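PDB 3TM8: HD-GYP domain-containing protein, which binds two iron ions in an HD-GYP domain and probably belongs to the phosphodiesterase class that hydrolyses the bacterial second messenger cyclic di-GMP. Local coordinates for residues V123-E128 with G206-P211; N145-N150 with V174-I179; Q183-T188 with I318-D323. All blocks are in the same frame, centred on the assembly; numbering follows the deposited sequence. Where two conformers were deposited one is given.

In the fold
From the N terminus, the chain reaches helix 105-125, whose end forms one half of contact 1. It continues through helix 130-149 and helix 153-158 into helix 167-185, and here contact 2 closes a short loop by packing helix 130-149 on helix 167-185. Contact 1 closes later, at the loop 206-211 that follows helix 190-202, so contact 2 lies within its span. Contact 3 opens at the end of helix 167-185, before contact 1 has closed, and crosses it by returning to the C-terminal helix 315-325. Contacts 2 and 3 share helix 167-185 and touch where L177 packs on L321; contact 1 lies across the chain's centre from both.

Contact 1. Residues V123-E128 with G206-P211. With PO4 (phosphate ion), chain C.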
ATOM      1  N   VAL A 123      -5.598   9.189  -4.431  1.00  5.38           N
ATOM      2  CA  VAL A 123      -6.662   8.612  -5.244  1.00  5.45           C
ATOM      3  C   VAL A 123      -7.903   8.259  -4.392  1.00  5.46           C
ATOM      4  O   VAL A 123      -9.036   8.561  -4.773  1.00  6.12           O
ATOM      5  CB  VAL A 123      -6.148   7.378  -6.025  1.00  5.82           C
ATOM      6  CG1 VAL A 123      -7.296   6.676  -6.743  1.00  7.39           C
ATOM      7  CG2 VAL A 123      -5.042   7.793  -7.020  1.00  6.80           C
ATOM      8  N   PHE A 124      -7.695   7.646  -3.229  1.00  5.34           N
ATOM      9  CA  PHE A 124      -8.828   7.299  -2.366  1.00  5.33           C
ATOM     10  C   PHE A 124      -9.642   8.549  -1.992  1.00  6.12           C
ATOM     11  O   PHE A 124     -10.869   8.500  -1.898  1.00  7.12           O
ATOM     12  CB  PHE A 124      -8.355   6.643  -1.065  1.00  6.52           C
ATOM     13  CG  PHE A 124      -7.776   5.255  -1.220  1.00  7.00           C
ATOM     14  CD1 PHE A 124      -7.856   4.547  -2.414  1.00  6.55           C
ATOM     15  CD2 PHE A 124      -7.151   4.658  -0.134  1.00 10.31           C
ATOM     16  CE1 PHE A 124      -7.324   3.262  -2.506  1.00  8.91           C
ATOM     17  CE2 PHE A 124      -6.618   3.387  -0.224  1.00 12.13           C
ATOM     18  CZ  PHE A 124      -6.698   2.693  -1.413  1.00 11.08           C
ATOM     19  N   GLU A 125      -8.955   9.666  -1.765  1.00  5.68           N
ATOM     20  CA  GLU A 125      -9.611  10.890  -1.314  1.00  6.31           C
ATOM     21  C   GLU A 125     -10.240  11.646  -2.482  1.00  6.99           C
ATOM     22  O   GLU A 125     -11.197  12.396  -2.308  1.00  8.78           O
ATOM     23  CB  GLU A 125      -8.620  11.791  -0.561  1.00  7.60           C
ATOM     24  CG  GLU A 125      -8.167  11.228   0.773  1.00  8.88           C
ATOM     25  CD  GLU A 125      -6.978  11.981   1.354  1.00 12.55           C
ATOM     26  OE1 GLU A 125      -6.852  13.198   1.103  1.00 14.27           O
ATOM     27  OE2 GLU A 125      -6.159  11.353   2.056  1.00 14.79           O
ATOM     28  N   ASN A 126      -9.690  11.435  -3.673  1.00  7.04           N
ATOM     29  CA  ASN A 126     -10.087  12.179  -4.870  1.00  8.26           C
ATOM     30  C   ASN A 126     -10.244  11.255  -6.066  1.00  8.01           C
ATOM     31  O   ASN A 126      -9.531  11.388  -7.056  1.00  8.92           O
ATOM     32  CB  ASN A 126      -9.044  13.252  -5.189  1.00  8.88           C
ATOM     33  CG  ASN A 126      -8.764  14.149  -4.016  1.00 10.04           C
ATOM     34  OD1 ASN A 126      -9.521  15.069  -3.744  1.00 11.05           O
ATOM     35  ND2 ASN A 126      -7.682  13.877  -3.304  1.00 10.05           N
ATOM     36  N   PRO A 127     -11.174  10.301  -5.976  1.00  8.77           N
ATOM     37  CA  PRO A 127     -11.238   9.257  -7.004  1.00 10.27           C
ATOM     38  C   PRO A 127     -11.627   9.768  -8.397  1.00 11.68           C
ATOM     39  O   PRO A 127     -11.372   9.084  -9.386  1.00 13.33           O
ATOM     40  CB  PRO A 127     -12.292   8.286  -6.452  1.00 12.09           C
ATOM     41  CG  PRO A 127     -13.112   9.110  -5.504  1.00 12.10           C
ATOM     42  CD  PRO A 127     -12.139  10.070  -4.887  1.00 10.48           C
ATOM     43  N   GLU A 128     -12.219  10.954  -8.475  1.00 11.80           N
ATOM     44  CA  GLU A 128     -12.622  11.517  -9.759  1.00 13.16           C
ATOM     45  C   GLU A 128     -11.471  12.252 -10.446  1.00 12.46           C
ATOM     46  O   GLU A 128     -11.583  12.635 -11.611  1.00 13.25           O
ATOM     47  CB  GLU A 128     -13.804  12.471  -9.574  1.00 15.31           C
ATOM     48  CG  GLU A 128     -15.057  11.808  -9.029  1.00 20.18           C
ATOM     49  CD  GLU A 128     -15.946  11.252 -10.122  1.00 26.30           C
ATOM     50  OE1 GLU A 128     -15.467  11.116 -11.269  1.00 29.51           O
ATOM     51  OE2 GLU A 128     -17.128  10.963  -9.834  1.00 28.41           O
ATOM     52  N   GLY A 206     -12.397  -0.131  -1.075  1.00  7.32           N
ATOM     53  CA  GLY A 206     -13.683  -0.360  -0.439  1.00  7.25           C
ATOM     54  C   GLY A 206     -13.687  -0.196   1.071  1.00  7.28           C
ATOM     55  O   GLY A 206     -14.755   0.002   1.667  1.00  8.70           O
ATOM     56  N   HIS A 207     -12.516  -0.302   1.696  1.00  6.06           N
ATOM     57  CA  HIS A 207     -12.414  -0.123   3.147  1.00  6.15           C
ATOM     58  C   HIS A 207     -12.219   1.339   3.552  1.00  6.85           C
ATOM     59  O   HIS A 207     -12.181   1.634   4.738  1.00  8.12           O
ATOM     60  CB  HIS A 207     -11.231  -0.902   3.746  1.00  7.12           C
ATOM     61  CG  HIS A 207     -11.378  -2.393   3.752  1.00  6.65           C
ATOM     62  ND1 HIS A 207     -12.495  -3.048   4.230  1.00  6.38           N
ATOM     63  CD2 HIS A 207     -10.491  -3.362   3.418  1.00  6.75           C
ATOM     64  CE1 HIS A 207     -12.305  -4.353   4.146  1.00  7.36           C
ATOM     65  NE2 HIS A 207     -11.093  -4.571   3.664  1.00  7.52           N
ATOM     66  N   HIS A 208     -12.030   2.239   2.590  1.00  7.21           N
ATOM     67  CA  HIS A 208     -11.709   3.625   2.930  1.00  7.92           C
ATOM     68  C   HIS A 208     -12.842   4.229   3.747  1.00  9.49           C
ATOM     69  O   HIS A 208     -13.996   4.209   3.323  1.00  9.77           O
ATOM     70  CB  HIS A 208     -11.457   4.423   1.658  1.00  8.40           C
ATOM     71  CG  HIS A 208     -11.085   5.849   1.889  1.00  9.28           C
ATOM     72  ND1 HIS A 208      -9.903   6.231   2.488  1.00  9.94           N
ATOM     73  CD2 HIS A 208     -11.724   6.990   1.554  1.00  9.17           C
ATOM     74  CE1 HIS A 208      -9.841   7.550   2.528  1.00  9.96           C
ATOM     75  NE2 HIS A 208     -10.932   8.035   1.962  1.00 10.40           N
ATOM     76  N   HIS A 209     -12.492   4.763   4.920  1.00  9.27           N
ATOM     77  CA  HIS A 209     -13.446   5.324   5.885  1.00 11.59           C
ATOM     78  C   HIS A 209     -14.545   4.362   6.326  1.00 13.03           C
ATOM     79  O   HIS A 209     -15.651   4.777   6.670  1.00 16.78           O
ATOM     80  CB  HIS A 209     -13.989   6.671   5.408  1.00 12.53           C
ATOM     81  CG  HIS A 209     -13.040   7.800   5.655  1.00 11.92           C
ATOM     82  ND1 HIS A 209     -13.455   9.063   6.009  1.00 12.66           N
ATOM     83  CD2 HIS A 209     -11.686   7.840   5.639  1.00 13.77           C
ATOM     84  CE1 HIS A 209     -12.401   9.842   6.174  1.00 14.24           C
ATOM     85  NE2 HIS A 209     -11.315   9.124   5.957  1.00 15.41           N
ATOM     86  N   SER A 210     -14.214   3.074   6.344  1.00 12.31           N
ATOM     87  CA  SER A 210     -15.089   2.061   6.911  1.00 12.38           C
ATOM     88  C   SER A 210     -14.936   2.026   8.433  1.00 11.92           C
ATOM     89  O   SER A 210     -13.847   2.271   8.950  1.00 13.26           O
ATOM     90  CB  SER A 210     -14.726   0.696   6.331  1.00 12.81           C
ATOM     91  OG  SER A 210     -15.381  -0.332   7.046  1.00 13.06           O
ATOM     92  N   PRO A 211     -16.024   1.700   9.156  1.00 11.66           N
ATOM     93  CA  PRO A 211     -15.922   1.606  10.616  1.00 13.16           C
ATOM     94  C   PRO A 211     -15.309   0.284  11.051  1.00 13.86           C
ATOM     95  O   PRO A 211     -15.066   0.077  12.236  1.00 16.32           O
ATOM     96  CB  PRO A 211     -17.382   1.678  11.074  1.00 13.04           C
ATOM     97  CG  PRO A 211     -18.154   1.124   9.926  1.00 12.16           C
ATOM     98  CD  PRO A 211     -17.408   1.546   8.681  1.00 11.98           C
TER
HETATM   99  P   PO4 C 901      -8.461  -7.409   3.506  1.00  7.47           P
HETATM  100  O1  PO4 C 901      -8.845  -7.406   4.964  1.00 11.70           O
HETATM  101  O2  PO4 C 901      -7.047  -6.928   3.286  1.00  7.43           O
HETATM  102  O3  PO4 C 901      -8.455  -8.854   2.955  1.00 10.37           O
HETATM  103  O4  PO4 C 901      -9.494  -6.650   2.701  1.00  5.47           O
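F124, at the end of helix 105-125, meets H208 of the loop that leaves the metal-binding HD motif, whose H203 and D204 bind iron. Within 206-211, H207 comes first and takes no part in the packing on 123-128; its ring lies beside the di-iron site. There NE2 gives a hydrogen bond of 2.8 Å to phosphate O4, which lies at the edge of the ring and in its plane. R289, W229 and N285 also bind this phosphate, which probably came from the crystallisation liquor, and N285 is itself an iron ligand. H207 stacks on the ring of the iron ligand H232.

H208 follows and carries the contact with the helix. With CG anti to the backbone N (chi1 -179°), its imidazole reaches over to F124, where CB of F124 lies 3.9 Å from the ring centroid, only 10° off the normal: a CH-pi contact over the centre of one face. The two rings themselves meet obliquely, their planes at 49°, and H208 CD2 approaches F124 O at 3.9 Å. The aliphatic part of E125 borders the same imidazole, its CG 4.4 Å from H208 NE2, while the E125 carboxylate forms salt bridges with K74 and R27. H209 then folds back so that its CD2 rests 3.6 Å above the opposite face of the H208 ring, towards the rim, and H208 is sandwiched between F124 and its own neighbour. The backbone here forms a type II turn from H207 to S210, closed by S210 N to H207 O at 3.0 Å.

Around this pair, F124 packs on L202 of helix 190-202 and I167 of helix 167-185, and S210 and P211 lean on L228 of helix 223-240.

Contact 2. Residues N145-N150 with V174-I179; sequences NFIMSN and VSTLSI
I147 and I179 both hold CG2 anti to the backbone N and CG1 beside it (chi1 -63° and -70°), which brings the two CG2 methyls into contact between helix 130-149 and helix 167-185. This is helix-on-helix packing that joins helix 130-149 to a helix of the HD fold, 167-185, which also supplies the iron ligand H170. The CG2 methyls of I147 and I179 touch at 3.9 Å. In addition, I147 CG1 lies 4.2 Å from I179 CD1, so the isoleucines meet along their branches rather than at one point.

The end of the I147 chain serves a second neighbour: CD1 reaches CG2 of T176 at 4.2 Å, the two side chains crossing at about a right angle. T176 thus turns its methyl to the apolar seam, while its hydroxyl is hydrogen-bonded to Y143 and V172. A153 and L154 of helix 153-158 pack against I147 and T176 respectively.

Past the seam, N150 turns back to F146: its ND2 donates to F146 O at 3.0 Å, in the carbonyl plane and on a lone pair.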
ATOM      1  N   ASN A 145      10.038  -0.545 -11.455  1.00  7.19           N
ATOM      2  CA  ASN A 145      11.436  -0.426 -11.835  1.00  7.64           C
ATOM      3  C   ASN A 145      12.370  -0.403 -10.634  1.00  6.93           C
ATOM      4  O   ASN A 145      13.444  -1.000 -10.670  1.00  9.09           O
ATOM      5  CB  ASN A 145      11.668   0.782 -12.738  1.00  7.90           C
ATOM      6  CG  ASN A 145      13.099   0.872 -13.204  1.00  9.65           C
ATOM      7  OD1 ASN A 145      13.604  -0.048 -13.844  1.00 11.05           O
ATOM      8  ND2 ASN A 145      13.764   1.976 -12.883  1.00 10.82           N
ATOM      9  N   PHE A 146      11.963   0.286  -9.571  1.00  7.52           N
ATOM     10  CA  PHE A 146      12.754   0.328  -8.350  1.00  6.80           C
ATOM     11  C   PHE A 146      12.943  -1.072  -7.762  1.00  7.15           C
ATOM     12  O   PHE A 146      14.062  -1.473  -7.426  1.00  8.03           O
ATOM     13  CB  PHE A 146      12.078   1.261  -7.341  1.00  6.99           C
ATOM     14  CG  PHE A 146      12.699   1.247  -5.957  1.00  7.16           C
ATOM     15  CD1 PHE A 146      13.984   1.732  -5.742  1.00  8.24           C
ATOM     16  CD2 PHE A 146      11.981   0.768  -4.866  1.00  8.01           C
ATOM     17  CE1 PHE A 146      14.548   1.728  -4.468  1.00  9.04           C
ATOM     18  CE2 PHE A 146      12.537   0.761  -3.594  1.00  7.89           C
ATOM     19  CZ  PHE A 146      13.822   1.246  -3.393  1.00  8.88           C
ATOM     20  N   ILE A 147      11.848  -1.816  -7.637  1.00  7.57           N
ATOM     21  CA  ILE A 147      11.910  -3.156  -7.071  1.00  8.22           C
ATOM     22  C   ILE A 147      12.719  -4.106  -7.971  1.00  8.37           C
ATOM     23  O   ILE A 147      13.500  -4.928  -7.482  1.00 10.00           O
ATOM     24  CB  ILE A 147      10.501  -3.726  -6.828  1.00  8.05           C
ATOM     25  CG1 ILE A 147       9.737  -2.874  -5.798  1.00  8.26           C
ATOM     26  CG2 ILE A 147      10.581  -5.195  -6.397  1.00  9.85           C
ATOM     27  CD1 ILE A 147      10.344  -2.864  -4.411  1.00  8.97           C
ATOM     28  N   MET A 148      12.561  -3.976  -9.287  1.00  8.13           N
ATOM     29  CA  MET A 148      13.220  -4.880 -10.237  0.50 10.06           C
ATOM     30  C   MET A 148      14.707  -4.586 -10.398  1.00 11.03           C
ATOM     31  O   MET A 148      15.491  -5.478 -10.710  1.00 14.39           O
ATOM     32  CB  MET A 148      12.558  -4.811 -11.621  0.50 12.55           C
ATOM     33  CG  MET A 148      11.194  -5.473 -11.736  0.50 15.02           C
ATOM     34  SD  MET A 148      10.626  -5.523 -13.452  0.50 17.74           S
ATOM     35  CE  MET A 148      11.595  -6.887 -14.101  0.50 18.42           C
ATOM     36  N   SER A 149      15.094  -3.329 -10.202  1.00  9.05           N
ATOM     37  CA  SER A 149      16.462  -2.901 -10.516  1.00 10.71           C
ATOM     38  C   SER A 149      17.401  -2.835  -9.319  1.00 11.84           C
ATOM     39  O   SER A 149      18.596  -2.583  -9.478  1.00 15.20           O
ATOM     40  CB  SER A 149      16.453  -1.535 -11.211  1.00 10.47           C
ATOM     41  OG  SER A 149      15.656  -1.545 -12.379  1.00 11.11           O
ATOM     42  N   ASN A 150      16.865  -3.040  -8.121  1.00 10.80           N
ATOM     43  CA  ASN A 150      17.660  -2.969  -6.904  1.00 10.81           C
ATOM     44  C   ASN A 150      17.463  -4.233  -6.095  1.00 11.89           C
ATOM     45  O   ASN A 150      16.377  -4.472  -5.583  1.00 12.70           O
ATOM     46  CB  ASN A 150      17.249  -1.759  -6.067  1.00 10.19           C
ATOM     47  CG  ASN A 150      17.573  -0.452  -6.747  1.00  9.03           C
ATOM     48  OD1 ASN A 150      18.691   0.066  -6.624  1.00 11.28           O
ATOM     49  ND2 ASN A 150      16.602   0.091  -7.480  1.00  9.40           N
ATOM     50  N   VAL A 174       1.122  -5.177  -0.428  1.00  4.75           N
ATOM     51  CA  VAL A 174       0.544  -6.144  -1.346  1.00  5.33           C
ATOM     52  C   VAL A 174       1.093  -5.922  -2.764  1.00  4.69           C
ATOM     53  O   VAL A 174       1.378  -6.883  -3.474  1.00  5.38           O
ATOM     54  CB  VAL A 174      -1.000  -6.127  -1.270  1.00  5.41           C
ATOM     55  CG1 VAL A 174      -1.628  -6.967  -2.377  1.00  6.16           C
ATOM     56  CG2 VAL A 174      -1.457  -6.633   0.083  1.00  5.93           C
ATOM     57  N   SER A 175       1.298  -4.670  -3.166  1.00  4.77           N
ATOM     58  CA  SER A 175       1.859  -4.413  -4.490  1.00  5.69           C
ATOM     59  C   SER A 175       3.297  -4.915  -4.608  1.00  5.92           C
ATOM     60  O   SER A 175       3.715  -5.400  -5.665  1.00  6.92           O
ATOM     61  CB  SER A 175       1.769  -2.924  -4.835  1.00  6.83           C
ATOM     62  OG  SER A 175       2.849  -2.183  -4.289  1.00  7.11           O
ATOM     63  N   THR A 176       4.048  -4.812  -3.519  1.00  5.75           N
ATOM     64  CA  THR A 176       5.437  -5.250  -3.480  1.00  6.28           C
ATOM     65  C   THR A 176       5.518  -6.774  -3.644  1.00  6.72           C
ATOM     66  O   THR A 176       6.298  -7.288  -4.460  1.00  7.38           O
ATOM     67  CB  THR A 176       6.108  -4.815  -2.160  1.00  6.80           C
ATOM     68  OG1 THR A 176       5.913  -3.406  -1.962  1.00  6.30           O
ATOM     69  CG2 THR A 176       7.601  -5.105  -2.179  1.00  9.15           C
ATOM     70  N   LEU A 177       4.704  -7.490  -2.871  1.00  6.42           N
ATOM     71  CA  LEU A 177       4.635  -8.938  -2.981  1.00  7.02           C
ATOM     72  C   LEU A 177       4.127  -9.334  -4.357  1.00  7.65           C
ATOM     73  O   LEU A 177       4.585 -10.318  -4.930  1.00  8.02           O
ATOM     74  CB  LEU A 177       3.722  -9.514  -1.905  1.00  7.64           C
ATOM     75  CG  LEU A 177       4.147  -9.335  -0.448  1.00  9.22           C
ATOM     76  CD1 LEU A 177       3.024  -9.773   0.483  1.00 10.20           C
ATOM     77  CD2 LEU A 177       5.432 -10.114  -0.147  1.00 10.98           C
ATOM     78  N   SER A 178       3.194  -8.562  -4.903  1.00  6.94           N
ATOM     79  CA  SER A 178       2.665  -8.869  -6.231  1.00  7.38           C
ATOM     80  C   SER A 178       3.716  -8.729  -7.339  1.00  7.40           C
ATOM     81  O   SER A 178       3.768  -9.550  -8.260  1.00  7.95           O
ATOM     82  CB  SER A 178       1.439  -8.006  -6.549  1.00  7.82           C
ATOM     83  OG  SER A 178       0.348  -8.312  -5.690  1.00  7.20           O
ATOM     84  N   ILE A 179       4.540  -7.690  -7.260  1.00  7.71           N
ATOM     85  CA  ILE A 179       5.619  -7.521  -8.239  1.00  8.66           C
ATOM     86  C   ILE A 179       6.568  -8.714  -8.179  1.00  8.13           C
ATOM     87  O   ILE A 179       6.934  -9.299  -9.209  1.00  8.84           O
ATOM     88  CB  ILE A 179       6.426  -6.221  -7.986  1.00  8.71           C
ATOM     89  CG1 ILE A 179       5.578  -4.991  -8.320  1.00  8.48           C
ATOM     90  CG2 ILE A 179       7.728  -6.229  -8.806  1.00  9.29           C
ATOM     91  CD1 ILE A 179       6.090  -3.699  -7.691  1.00  9.29           C
TER

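Contact 3. Residues Q183-T188 with I318-D323; sequences QKLGIT and IQHLND
K184 lies across the imidazole of H320, joining the C-terminal turn of helix 167-185 to helix 315-325. Its CB makes the main contact, a CH-pi interaction 3.6 Å from the centroid of the H320 ring and 8° off the normal, over the centre of one face. CG and CD follow along one side of the ring, CG 4.0 Å and CD 4.1 Å from H320 ND1. The bend at chi2 (-76°) keeps CD beside ND1 as well, and beyond CD the chain extends to NZ. That ammonium forms a salt bridge with the C-terminal carboxylate of L328 and has a weak, 3.4 Å bond to a water.

The same water sits in the plane of the imidazole, 2.8 Å from H320 ND1, and donates to D323 OD2 at 2.6 Å. It thus bridges H320 and D323 and reaches K184 only weakly; this bond at the ring edge, with K184 packed on the face, is consistent with a fixed ring orientation. At another part of the ring edge, L185 CD2 touches H320 CD2 at 3.8 Å.

Immediately after L185, G186 takes positive phi (81°) and closes the helix. K184 and L185 thus pack on the face and edge of H320 from the last turn of a helix that ends in a Schellman motif, at the surface and away from the iron site.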
ATOM      1  N   GLN A 183       7.218 -11.689 -11.081  1.00 12.00           N
ATOM      2  CA  GLN A 183       8.540 -12.081 -11.549  1.00 13.62           C
ATOM      3  C   GLN A 183       8.732 -13.595 -11.474  1.00 13.06           C
ATOM      4  O   GLN A 183       9.239 -14.200 -12.411  1.00 14.55           O
ATOM      5  CB  GLN A 183       9.641 -11.378 -10.752  1.00 16.92           C
ATOM      6  CG  GLN A 183      11.047 -11.730 -11.227  1.00 22.08           C
ATOM      7  CD  GLN A 183      12.139 -10.999 -10.460  1.00 26.40           C
ATOM      8  OE1 GLN A 183      11.971 -10.649  -9.291  1.00 28.47           O
ATOM      9  NE2 GLN A 183      13.266 -10.762 -11.125  1.00 28.40           N
ATOM     10  N   LYS A 184       8.335 -14.206 -10.357  1.00 12.82           N
ATOM     11  CA  LYS A 184       8.493 -15.651 -10.181  1.00 12.93           C
ATOM     12  C   LYS A 184       7.666 -16.457 -11.181  1.00 13.86           C
ATOM     13  O   LYS A 184       8.058 -17.552 -11.594  1.00 15.75           O
ATOM     14  CB  LYS A 184       8.101 -16.063  -8.765  1.00 14.45           C
ATOM     15  CG  LYS A 184       8.981 -15.504  -7.676  1.00 18.87           C
ATOM     16  CD  LYS A 184      10.299 -16.222  -7.602  1.00 22.41           C
ATOM     17  CE  LYS A 184      10.954 -15.962  -6.258  1.00 25.36           C
ATOM     18  NZ  LYS A 184      12.091 -16.886  -6.039  1.00 26.91           N
ATOM     19  N   LEU A 185       6.517 -15.909 -11.561  1.00 13.85           N
ATOM     20  CA  LEU A 185       5.611 -16.558 -12.500  1.00 14.74           C
ATOM     21  C   LEU A 185       5.964 -16.283 -13.956  1.00 15.84           C
ATOM     22  O   LEU A 185       5.350 -16.846 -14.859  1.00 18.82           O
ATOM     23  CB  LEU A 185       4.181 -16.100 -12.245  1.00 13.36           C
ATOM     24  CG  LEU A 185       3.604 -16.512 -10.894  1.00 12.57           C
ATOM     25  CD1 LEU A 185       2.290 -15.803 -10.644  1.00 13.17           C
ATOM     26  CD2 LEU A 185       3.413 -18.026 -10.841  1.00 13.96           C
ATOM     27  N   GLY A 186       6.927 -15.398 -14.179  1.00 15.40           N
ATOM     28  CA  GLY A 186       7.365 -15.074 -15.525  1.00 16.59           C
ATOM     29  C   GLY A 186       6.479 -14.074 -16.247  1.00 16.30           C
ATOM     30  O   GLY A 186       6.464 -14.024 -17.477  1.00 17.56           O
ATOM     31  N   ILE A 187       5.735 -13.273 -15.493  1.00 16.40           N
ATOM     32  CA  ILE A 187       4.949 -12.193 -16.084  1.00 17.50           C
ATOM     33  C   ILE A 187       5.827 -10.964 -16.273  1.00 18.37           C
ATOM     34  O   ILE A 187       6.087 -10.229 -15.318  1.00 19.99           O
ATOM     35  CB  ILE A 187       3.754 -11.815 -15.200  1.00 17.19           C
ATOM     36  CG1 ILE A 187       2.809 -13.008 -15.057  1.00 17.57           C
ATOM     37  CG2 ILE A 187       3.021 -10.618 -15.788  1.00 17.94           C
ATOM     38  CD1 ILE A 187       1.750 -12.825 -13.983  1.00 19.23           C
ATOM     39  N   THR A 188       6.268 -10.736 -17.507  1.00 17.97           N
ATOM     40  CA  THR A 188       7.288  -9.723 -17.791  1.00 18.07           C
ATOM     41  C   THR A 188       6.760  -8.460 -18.478  1.00 17.34           C
ATOM     42  O   THR A 188       7.420  -7.423 -18.462  1.00 19.30           O
ATOM     43  CB  THR A 188       8.417 -10.302 -18.664  1.00 20.02           C
ATOM     44  OG1 THR A 188       7.871 -10.723 -19.918  1.00 20.70           O
ATOM     45  CG2 THR A 188       9.077 -11.492 -17.978  1.00 21.22           C
ATOM     46  N   ILE A 318       1.333 -19.551  -3.347  1.00  8.78           N
ATOM     47  CA  ILE A 318       1.655 -19.604  -1.929  0.50  9.52           C
ATOM     48  C   ILE A 318       3.113 -20.007  -1.719  1.00  9.07           C
ATOM     49  O   ILE A 318       3.802 -19.428  -0.885  1.00 10.70           O
ATOM     50  CB  ILE A 318       0.687 -20.515  -1.158  0.50 12.05           C
ATOM     51  CG1 ILE A 318      -0.729 -19.950  -1.271  0.50 13.22           C
ATOM     52  CG2 ILE A 318       1.096 -20.623   0.300  0.50 13.90           C
ATOM     53  CD1 ILE A 318      -0.794 -18.444  -1.044  0.50 14.73           C
ATOM     54  N   GLN A 319       3.588 -20.968  -2.499  1.00  8.99           N
ATOM     55  CA  GLN A 319       4.988 -21.375  -2.424  1.00  9.77           C
ATOM     56  C   GLN A 319       5.933 -20.235  -2.813  1.00  9.98           C
ATOM     57  O   GLN A 319       6.924 -19.979  -2.130  1.00 10.14           O
ATOM     58  CB  GLN A 319       5.238 -22.596  -3.310  1.00 11.51           C
ATOM     59  CG  GLN A 319       4.449 -23.822  -2.868  1.00 12.81           C
ATOM     60  CD  GLN A 319       4.661 -25.038  -3.750  1.00 14.59           C
ATOM     61  OE1 GLN A 319       4.655 -26.161  -3.260  1.00 16.38           O
ATOM     62  NE2 GLN A 319       4.823 -24.824  -5.056  1.00 15.02           N
ATOM     63  N   HIS A 320       5.629 -19.548  -3.910  1.00  9.44           N
ATOM     64  CA  HIS A 320       6.462 -18.424  -4.326  1.00  9.50           C
ATOM     65  C   HIS A 320       6.470 -17.329  -3.253  1.00  8.61           C
ATOM     66  O   HIS A 320       7.519 -16.755  -2.958  1.00  9.25           O
ATOM     67  CB  HIS A 320       5.989 -17.839  -5.661  1.00 10.58           C
ATOM     68  CG  HIS A 320       6.389 -18.636  -6.866  1.00 11.00           C
ATOM     69  ND1 HIS A 320       7.630 -19.225  -7.006  1.00 13.14           N
ATOM     70  CD2 HIS A 320       5.716 -18.909  -8.008  1.00 11.82           C
ATOM     71  CE1 HIS A 320       7.698 -19.834  -8.176  1.00 13.43           C
ATOM     72  NE2 HIS A 320       6.550 -19.654  -8.805  1.00 12.27           N
ATOM     73  N   LEU A 321       5.301 -17.019  -2.690  1.00  8.11           N
ATOM     74  CA  LEU A 321       5.197 -15.977  -1.670  1.00  8.09           C
ATOM     75  C   LEU A 321       5.970 -16.366  -0.423  1.00  8.21           C
ATOM     76  O   LEU A 321       6.647 -15.533   0.186  1.00  9.46           O
ATOM     77  CB  LEU A 321       3.733 -15.663  -1.353  1.00  8.43           C
ATOM     78  CG  LEU A 321       3.042 -14.855  -2.456  1.00  8.87           C
ATOM     79  CD1 LEU A 321       1.520 -14.961  -2.390  1.00  9.52           C
ATOM     80  CD2 LEU A 321       3.493 -13.388  -2.442  1.00 10.10           C
ATOM     81  N   ASN A 322       5.881 -17.634  -0.042  1.00  8.42           N
ATOM     82  CA  ASN A 322       6.693 -18.127   1.062  1.00 10.04           C
ATOM     83  C   ASN A 322       8.179 -17.881   0.798  1.00 11.01           C
ATOM     84  O   ASN A 322       8.894 -17.369   1.666  1.00 12.66           O
ATOM     85  CB  ASN A 322       6.408 -19.602   1.328  1.00  9.59           C
ATOM     86  CG  ASN A 322       7.198 -20.144   2.496  1.00 10.36           C
ATOM     87  OD1 ASN A 322       7.029 -19.697   3.630  1.00 11.64           O
ATOM     88  ND2 ASN A 322       8.052 -21.128   2.232  1.00 10.72           N
ATOM     89  N   ASP A 323       8.627 -18.200  -0.415  1.00 11.19           N
ATOM     90  CA  ASP A 323      10.025 -17.985  -0.796  1.00 12.39           C
ATOM     91  C   ASP A 323      10.401 -16.501  -0.785  1.00 12.95           C
ATOM     92  O   ASP A 323      11.474 -16.127  -0.316  1.00 14.65           O
ATOM     93  CB  ASP A 323      10.327 -18.587  -2.173  1.00 15.84           C
ATOM     94  CG  ASP A 323      10.291 -20.100  -2.175  1.00 20.11           C
ATOM     95  OD1 ASP A 323      10.308 -20.706  -1.082  1.00 21.28           O
ATOM     96  OD2 ASP A 323      10.267 -20.683  -3.280  1.00 21.58           O
TER
HETATM   97  O   HOH W   1      10.000 -19.522  -5.642  1.00 22.51           O